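Side-chain contacts in penicillin-binding protein 2B (Streptococcus pneumoniae, PDB 2WAD), which probably cross-links the peptides of adjacent glycan strands in cell-wall peptidoglycan as a transpeptidase of the elongation machinery, and is a target of penicillin: residues 387-392 with 446-451; 454-459 with 466-471. One frame throughout, in Å; residues are numbered along the deposited sequence.

Interaction 1: 387-392 with 446-451; sequences VVKAAT and AYVVQT. Unlike the reference sequence in segment 446-451: Ala446 (reference Thr), Val448 (reference Met).
Apolar contacts centre on Val448, whose CG1 meets helix 389-398 between Lys389 and Thr392, one turn apart. The methyl stands 4.1 Å from CB of Lys389 and 4.0 Å from CB of Thr392, and both side chains cross that of Val448 at about a right angle. With CG1 beside its own backbone N (chi1 -73°), Val448 sends this branch to the neighbouring helix.

Methyl-to-carbonyl contacts run in both directions: CG2 of Thr392 lies 3.9 Å from O of Val448, and CG2 of Thr451 lies 3.7 Å from O of Thr392. No hydrogen bond joins the segments. Lys389 fits the SxxK lysine of penicillin-binding proteins, three residues after Ser386, the probable acylated nucleophile. Its extended chain passes Val448 and takes NZ to hydrogen bonds with Ser386 OG, Asn445 OD1 and Ser443 O, so the contact borders the active site.

The remaining polar ends are turned to other partners. OG1 of Thr392 bonds to O of Ala516, whereas OG1 of Thr451 donates to O of Tyr447 at 2.8 Å. That carbonyl also takes the helical N-H of Thr451, the two donors arriving on opposite faces of its plane.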
ATOM      1  N   VAL A 387     -14.086  -5.850  20.066  1.00 32.30           N
ATOM      2  CA  VAL A 387     -14.676  -5.000  19.039  1.00 32.84           C
ATOM      3  C   VAL A 387     -15.547  -5.819  18.081  1.00 32.44           C
ATOM      4  O   VAL A 387     -16.567  -5.339  17.634  1.00 35.78           O
ATOM      5  CB  VAL A 387     -13.632  -4.174  18.290  1.00 32.24           C
ATOM      6  CG1 VAL A 387     -12.972  -3.193  19.264  1.00 34.28           C
ATOM      7  CG2 VAL A 387     -12.570  -5.088  17.637  1.00 33.86           C
ATOM      8  N   VAL A 388     -15.188  -7.068  17.825  1.00 33.33           N
ATOM      9  CA  VAL A 388     -15.814  -7.852  16.777  1.00 33.27           C
ATOM     10  C   VAL A 388     -17.161  -8.454  17.156  1.00 35.34           C
ATOM     11  O   VAL A 388     -17.753  -9.141  16.336  1.00 35.93           O
ATOM     12  CB  VAL A 388     -14.925  -9.028  16.294  1.00 34.13           C
ATOM     13  CG1 VAL A 388     -13.530  -8.549  15.828  1.00 32.59           C
ATOM     14  CG2 VAL A 388     -14.875 -10.127  17.340  1.00 30.90           C
ATOM     15  N   LYS A 389     -17.670  -8.190  18.359  1.00 36.05           N
ATOM     16  CA  LYS A 389     -18.847  -8.892  18.828  1.00 33.22           C
ATOM     17  C   LYS A 389     -20.116  -8.671  17.999  1.00 33.55           C
ATOM     18  O   LYS A 389     -20.983  -9.544  17.916  1.00 31.69           O
ATOM     19  CB  LYS A 389     -19.046  -8.655  20.328  1.00 34.81           C
ATOM     20  CG  LYS A 389     -18.017  -9.412  21.145  1.00 32.37           C
ATOM     21  CD  LYS A 389     -18.105  -9.116  22.640  1.00 33.04           C
ATOM     22  CE  LYS A 389     -17.065  -9.957  23.372  1.00 40.36           C
ATOM     23  NZ  LYS A 389     -16.941  -9.748  24.847  1.00 34.25           N
ATOM     24  N   ALA A 390     -20.213  -7.515  17.357  1.00 35.14           N
ATOM     25  CA  ALA A 390     -21.326  -7.220  16.456  1.00 35.74           C
ATOM     26  C   ALA A 390     -21.349  -8.101  15.204  1.00 37.30           C
ATOM     27  O   ALA A 390     -22.429  -8.371  14.645  1.00 36.65           O
ATOM     28  CB  ALA A 390     -21.284  -5.781  16.042  1.00 33.10           C
ATOM     29  N   ALA A 391     -20.178  -8.551  14.751  1.00 37.22           N
ATOM     30  CA  ALA A 391     -20.149  -9.428  13.584  1.00 36.70           C
ATOM     31  C   ALA A 391     -20.618 -10.831  13.976  1.00 39.82           C
ATOM     32  O   ALA A 391     -21.295 -11.505  13.194  1.00 42.44           O
ATOM     33  CB  ALA A 391     -18.761  -9.447  12.902  1.00 33.64           C
ATOM     34  N   THR A 392     -20.285 -11.275  15.183  1.00 38.42           N
ATOM     35  CA  THR A 392     -20.738 -12.593  15.654  1.00 36.93           C
ATOM     36  C   THR A 392     -22.240 -12.691  15.838  1.00 38.06           C
ATOM     37  O   THR A 392     -22.835 -13.712  15.491  1.00 37.23           O
ATOM     38  CB  THR A 392     -20.108 -12.967  16.999  1.00 34.29           C
ATOM     39  OG1 THR A 392     -18.686 -12.801  16.900  1.00 33.78           O
ATOM     40  CG2 THR A 392     -20.433 -14.405  17.332  1.00 34.75           C
ATOM     41  N   ALA A 446     -20.878 -14.289  27.216  1.00 34.29           N
ATOM     42  CA  ALA A 446     -21.898 -15.345  27.277  1.00 37.66           C
ATOM     43  C   ALA A 446     -22.813 -15.295  26.062  1.00 35.69           C
ATOM     44  O   ALA A 446     -23.230 -16.341  25.546  1.00 32.84           O
ATOM     45  CB  ALA A 446     -22.743 -15.255  28.542  1.00 32.94           C
ATOM     46  N   TYR A 447     -23.148 -14.082  25.634  1.00 34.70           N
ATOM     47  CA  TYR A 447     -24.109 -13.933  24.528  1.00 36.27           C
ATOM     48  C   TYR A 447     -23.536 -14.482  23.204  1.00 40.42           C
ATOM     49  O   TYR A 447     -24.254 -15.170  22.450  1.00 40.02           O
ATOM     50  CB  TYR A 447     -24.522 -12.465  24.368  1.00 37.35           C
ATOM     51  CG  TYR A 447     -25.776 -12.251  23.534  1.00 37.82           C
ATOM     52  CD1 TYR A 447     -27.026 -12.240  24.131  1.00 40.15           C
ATOM     53  CD2 TYR A 447     -25.713 -12.090  22.151  1.00 37.27           C
ATOM     54  CE1 TYR A 447     -28.182 -12.065  23.386  1.00 36.31           C
ATOM     55  CE2 TYR A 447     -26.868 -11.928  21.389  1.00 32.89           C
ATOM     56  CZ  TYR A 447     -28.091 -11.915  22.022  1.00 34.22           C
ATOM     57  OH  TYR A 447     -29.253 -11.757  21.309  1.00 33.70           O
ATOM     58  N   VAL A 448     -22.255 -14.194  22.932  1.00 36.24           N
ATOM     59  CA  VAL A 448     -21.645 -14.533  21.658  1.00 35.82           C
ATOM     60  C   VAL A 448     -21.158 -15.978  21.610  1.00 35.08           C
ATOM     61  O   VAL A 448     -21.080 -16.559  20.539  1.00 33.84           O
ATOM     62  CB  VAL A 448     -20.480 -13.595  21.247  1.00 35.66           C
ATOM     63  CG1 VAL A 448     -21.004 -12.217  20.815  1.00 35.46           C
ATOM     64  CG2 VAL A 448     -19.417 -13.494  22.333  1.00 28.69           C
ATOM     65  N   VAL A 449     -20.787 -16.532  22.758  1.00 32.93           N
ATOM     66  CA  VAL A 449     -20.414 -17.931  22.859  1.00 35.62           C
ATOM     67  C   VAL A 449     -21.646 -18.842  22.688  1.00 36.76           C
ATOM     68  O   VAL A 449     -21.595 -19.848  21.982  1.00 39.49           O
ATOM     69  CB  VAL A 449     -19.671 -18.220  24.181  1.00 36.97           C
ATOM     70  CG1 VAL A 449     -19.522 -19.714  24.378  1.00 41.24           C
ATOM     71  CG2 VAL A 449     -18.275 -17.599  24.151  1.00 31.78           C
ATOM     72  N   GLN A 450     -22.760 -18.488  23.313  1.00 34.72           N
ATOM     73  CA  GLN A 450     -24.028 -19.173  23.071  1.00 36.65           C
ATOM     74  C   GLN A 450     -24.491 -19.029  21.623  1.00 36.09           C
ATOM     75  O   GLN A 450     -24.904 -19.995  21.017  1.00 36.74           O
ATOM     76  CB  GLN A 450     -25.110 -18.686  24.046  1.00 35.68           C
ATOM     77  CG  GLN A 450     -24.947 -19.239  25.451  1.00 37.97           C
ATOM     78  CD  GLN A 450     -25.960 -18.678  26.445  1.00 44.38           C
ATOM     79  OE1 GLN A 450     -26.884 -19.384  26.856  1.00 48.30           O
ATOM     80  NE2 GLN A 450     -25.772 -17.424  26.867  1.00 37.03           N
ATOM     81  N   THR A 451     -24.381 -17.839  21.043  1.00 38.20           N
ATOM     82  CA  THR A 451     -24.630 -17.669  19.617  1.00 36.82           C
ATOM     83  C   THR A 451     -23.791 -18.579  18.733  1.00 38.81           C
ATOM     84  O   THR A 451     -24.360 -19.238  17.858  1.00 36.32           O
ATOM     85  CB  THR A 451     -24.435 -16.218  19.142  1.00 37.18           C
ATOM     86  OG1 THR A 451     -25.342 -15.357  19.837  1.00 35.00           O
ATOM     87  CG2 THR A 451     -24.703 -16.101  17.651  1.00 32.44           C
TER

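Interaction 2: 454-459 with 466-471; sequences GIMGQT and VGTSNL. Unlike the reference sequence in segment 454-459: Ile455 (reference Leu).
A Schellman motif ends helix 445-455 here, and Met456, the first residue to leave helical backbone angles, packs its side chain against the 466-471 loop that leads into helix 471-484. Met456 lies between the two segments and makes the largest share of the contact, within the transpeptidase domain. Its side chain is extended beyond CG and delivers the terminal methyl to the loop: CE lies 3.3 Å from O of Gly467, a close methyl-to-carbonyl approach, and 3.8 Å from CA of Thr468. The same methyl reaches CB of Leu471 at 4.0 Å and, less closely, CG1 of Val466. Phe509 and Phe512 of helix 509-515 also touch Met456, so its buried side chain joins this loop to a third element.

In the motif itself, Gly457 at positive phi is the C-prime residue; Gln458 N bonds back to O of Leu453, while the bond from Gly457 N to O of Gly454 is weak.

Nearer the backbone, CG of Met456 lies beside the main chain of Asn470, 3.8 Å from its O. The side chain of Asn470 points toward 454-459, with ND2 3.6 Å from O of Met456 but no hydrogen bond. Although Asn470 occupies the N-cap position of helix 471-484, its side chain makes no capping bond; the type I turn from Thr468 to Leu471 is closed by the backbone bond from Leu471 N to Thr468 O.

The extended chain of Gln458 carries its amide obliquely across to Val466 and Gly467, where it forms no bond. The two ends of this amide are not securely distinguished: NE2 faces another donor, N of Gly467, at 3.4 Å, and OE1, buried without a polar partner in the model, makes an unusually short and doubtful 3.0 Å approach to CG1 of Val466.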
ATOM      1  N   GLY A 454     -24.709 -22.124  18.722  1.00 43.16           N
ATOM      2  CA  GLY A 454     -25.931 -22.251  17.945  1.00 41.34           C
ATOM      3  C   GLY A 454     -25.714 -22.322  16.440  1.00 43.48           C
ATOM      4  O   GLY A 454     -26.519 -22.902  15.714  1.00 43.17           O
ATOM      5  N   ILE A 455     -24.645 -21.709  15.944  1.00 42.49           N
ATOM      6  CA  ILE A 455     -24.273 -21.888  14.544  1.00 41.43           C
ATOM      7  C   ILE A 455     -23.816 -23.333  14.307  1.00 43.03           C
ATOM      8  O   ILE A 455     -23.890 -23.856  13.195  1.00 41.52           O
ATOM      9  CB  ILE A 455     -23.165 -20.896  14.167  1.00 40.69           C
ATOM     10  CG1 ILE A 455     -23.680 -19.451  14.328  1.00 40.22           C
ATOM     11  CG2 ILE A 455     -22.690 -21.122  12.742  1.00 39.00           C
ATOM     12  CD1 ILE A 455     -22.568 -18.403  14.236  1.00 31.67           C
ATOM     13  N   MET A 456     -23.339 -23.973  15.367  1.00 41.72           N
ATOM     14  CA  MET A 456     -22.879 -25.350  15.292  1.00 46.43           C
ATOM     15  C   MET A 456     -24.061 -26.315  15.506  1.00 46.96           C
ATOM     16  O   MET A 456     -23.869 -27.510  15.714  1.00 48.62           O
ATOM     17  CB  MET A 456     -21.831 -25.536  16.391  1.00 45.76           C
ATOM     18  CG  MET A 456     -20.738 -26.512  16.114  1.00 52.64           C
ATOM     19  SD  MET A 456     -19.369 -26.319  17.289  1.00 57.25           S
ATOM     20  CE  MET A 456     -18.802 -28.000  17.243  1.00 45.69           C
ATOM     21  N   GLY A 457     -25.283 -25.782  15.501  1.00 48.68           N
ATOM     22  CA  GLY A 457     -26.507 -26.569  15.656  1.00 47.78           C
ATOM     23  C   GLY A 457     -26.865 -27.024  17.064  1.00 51.22           C
ATOM     24  O   GLY A 457     -27.666 -27.946  17.234  1.00 50.35           O
ATOM     25  N   GLN A 458     -26.306 -26.387  18.090  1.00 50.21           N
ATOM     26  CA  GLN A 458     -26.536 -26.867  19.456  1.00 49.36           C
ATOM     27  C   GLN A 458     -27.061 -25.798  20.416  1.00 47.41           C
ATOM     28  O   GLN A 458     -26.919 -24.602  20.178  1.00 47.72           O
ATOM     29  CB  GLN A 458     -25.278 -27.558  19.990  1.00 49.49           C
ATOM     30  CG  GLN A 458     -24.949 -28.858  19.235  1.00 56.04           C
ATOM     31  CD  GLN A 458     -23.668 -29.532  19.686  1.00 62.05           C
ATOM     32  OE1 GLN A 458     -22.828 -28.925  20.341  1.00 73.46           O
ATOM     33  NE2 GLN A 458     -23.510 -30.800  19.335  1.00 71.97           N
ATOM     34  N   THR A 459     -27.669 -26.231  21.512  1.00 46.32           N
ATOM     35  CA  THR A 459     -28.234 -25.320  22.504  1.00 46.47           C
ATOM     36  C   THR A 459     -27.470 -25.497  23.808  1.00 44.26           C
ATOM     37  O   THR A 459     -27.228 -26.636  24.209  1.00 46.92           O
ATOM     38  CB  THR A 459     -29.726 -25.637  22.705  1.00 46.21           C
ATOM     39  OG1 THR A 459     -30.404 -25.402  21.467  1.00 54.36           O
ATOM     40  CG2 THR A 459     -30.366 -24.759  23.757  1.00 46.78           C
ATOM     41  N   VAL A 466     -19.567 -31.429  23.952  1.00 48.63           N
ATOM     42  CA  VAL A 466     -19.913 -30.856  22.656  1.00 49.96           C
ATOM     43  C   VAL A 466     -19.569 -31.758  21.470  1.00 50.35           C
ATOM     44  O   VAL A 466     -18.433 -32.218  21.331  1.00 51.64           O
ATOM     45  CB  VAL A 466     -19.387 -29.408  22.463  1.00 50.39           C
ATOM     46  CG1 VAL A 466     -19.937 -28.830  21.162  1.00 45.44           C
ATOM     47  CG2 VAL A 466     -19.812 -28.514  23.625  1.00 44.76           C
ATOM     48  N   GLY A 467     -20.570 -32.021  20.632  1.00 53.41           N
ATOM     49  CA  GLY A 467     -20.377 -32.764  19.375  1.00 55.68           C
ATOM     50  C   GLY A 467     -19.750 -31.940  18.260  1.00 57.02           C
ATOM     51  O   GLY A 467     -20.220 -30.835  17.961  1.00 57.12           O
ATOM     52  N   THR A 468     -18.693 -32.455  17.633  1.00 57.55           N
ATOM     53  CA  THR A 468     -17.904 -31.624  16.719  1.00 58.00           C
ATOM     54  C   THR A 468     -18.061 -31.959  15.237  1.00 56.99           C
ATOM     55  O   THR A 468     -17.277 -31.511  14.394  1.00 55.82           O
ATOM     56  CB  THR A 468     -16.420 -31.630  17.087  1.00 58.68           C
ATOM     57  OG1 THR A 468     -15.933 -32.968  16.964  1.00 62.63           O
ATOM     58  CG2 THR A 468     -16.206 -31.104  18.513  1.00 57.06           C
ATOM     59  N   SER A 469     -19.103 -32.718  14.914  1.00 56.22           N
ATOM     60  CA  SER A 469     -19.387 -33.058  13.521  1.00 57.68           C
ATOM     61  C   SER A 469     -19.627 -31.800  12.681  1.00 55.90           C
ATOM     62  O   SER A 469     -19.320 -31.773  11.492  1.00 55.48           O
ATOM     63  CB  SER A 469     -20.587 -34.013  13.403  1.00 56.44           C
ATOM     64  OG  SER A 469     -21.706 -33.533  14.133  1.00 61.94           O
ATOM     65  N   ASN A 470     -20.193 -30.765  13.295  1.00 53.24           N
ATOM     66  CA  ASN A 470     -20.465 -29.516  12.586  1.00 51.38           C
ATOM     67  C   ASN A 470     -19.447 -28.387  12.799  1.00 49.15           C
ATOM     68  O   ASN A 470     -19.758 -27.228  12.544  1.00 49.14           O
ATOM     69  CB  ASN A 470     -21.848 -28.999  12.966  1.00 50.99           C
ATOM     70  CG  ASN A 470     -22.957 -29.778  12.302  1.00 54.66           C
ATOM     71  OD1 ASN A 470     -22.809 -30.241  11.173  1.00 58.59           O
ATOM     72  ND2 ASN A 470     -24.080 -29.918  12.999  1.00 47.68           N
ATOM     73  N   LEU A 471     -18.245 -28.723  13.255  1.00 45.85           N
ATOM     74  CA  LEU A 471     -17.213 -27.742  13.560  1.00 44.41           C
ATOM     75  C   LEU A 471     -16.680 -27.001  12.330  1.00 45.87           C
ATOM     76  O   LEU A 471     -16.605 -25.769  12.313  1.00 44.56           O
ATOM     77  CB  LEU A 471     -16.078 -28.429  14.315  1.00 41.33           C
ATOM     78  CG  LEU A 471     -14.841 -27.618  14.666  1.00 45.38           C
ATOM     79  CD1 LEU A 471     -15.244 -26.366  15.469  1.00 45.13           C
ATOM     80  CD2 LEU A 471     -13.852 -28.517  15.426  1.00 44.08           C
TER

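Overall arrangement
Helix 445-455 serves both contacts, its first turns in interaction 1 and its C-terminal end in interaction 2, with centres about 16 Å apart. Both rest on van der Waals contact across the segments. Interaction 1 is a buried helix-to-helix contact of valine, threonine and the base of a lysine beside the active site, with lysine and threonine polar ends satisfied by hydrogen bonds. Interaction 2 is at the surface, away from the annotated sites: one long buried methionine contributes most to it of any residue, the exposed Asn470 lies at its edge, and the amide of Gln458 is partly enclosed against Val466 and Gly467. Helix 471-484 connects them further, beginning in interaction 2 and touching Thr392 of interaction 1 through Leu478 and Phe482.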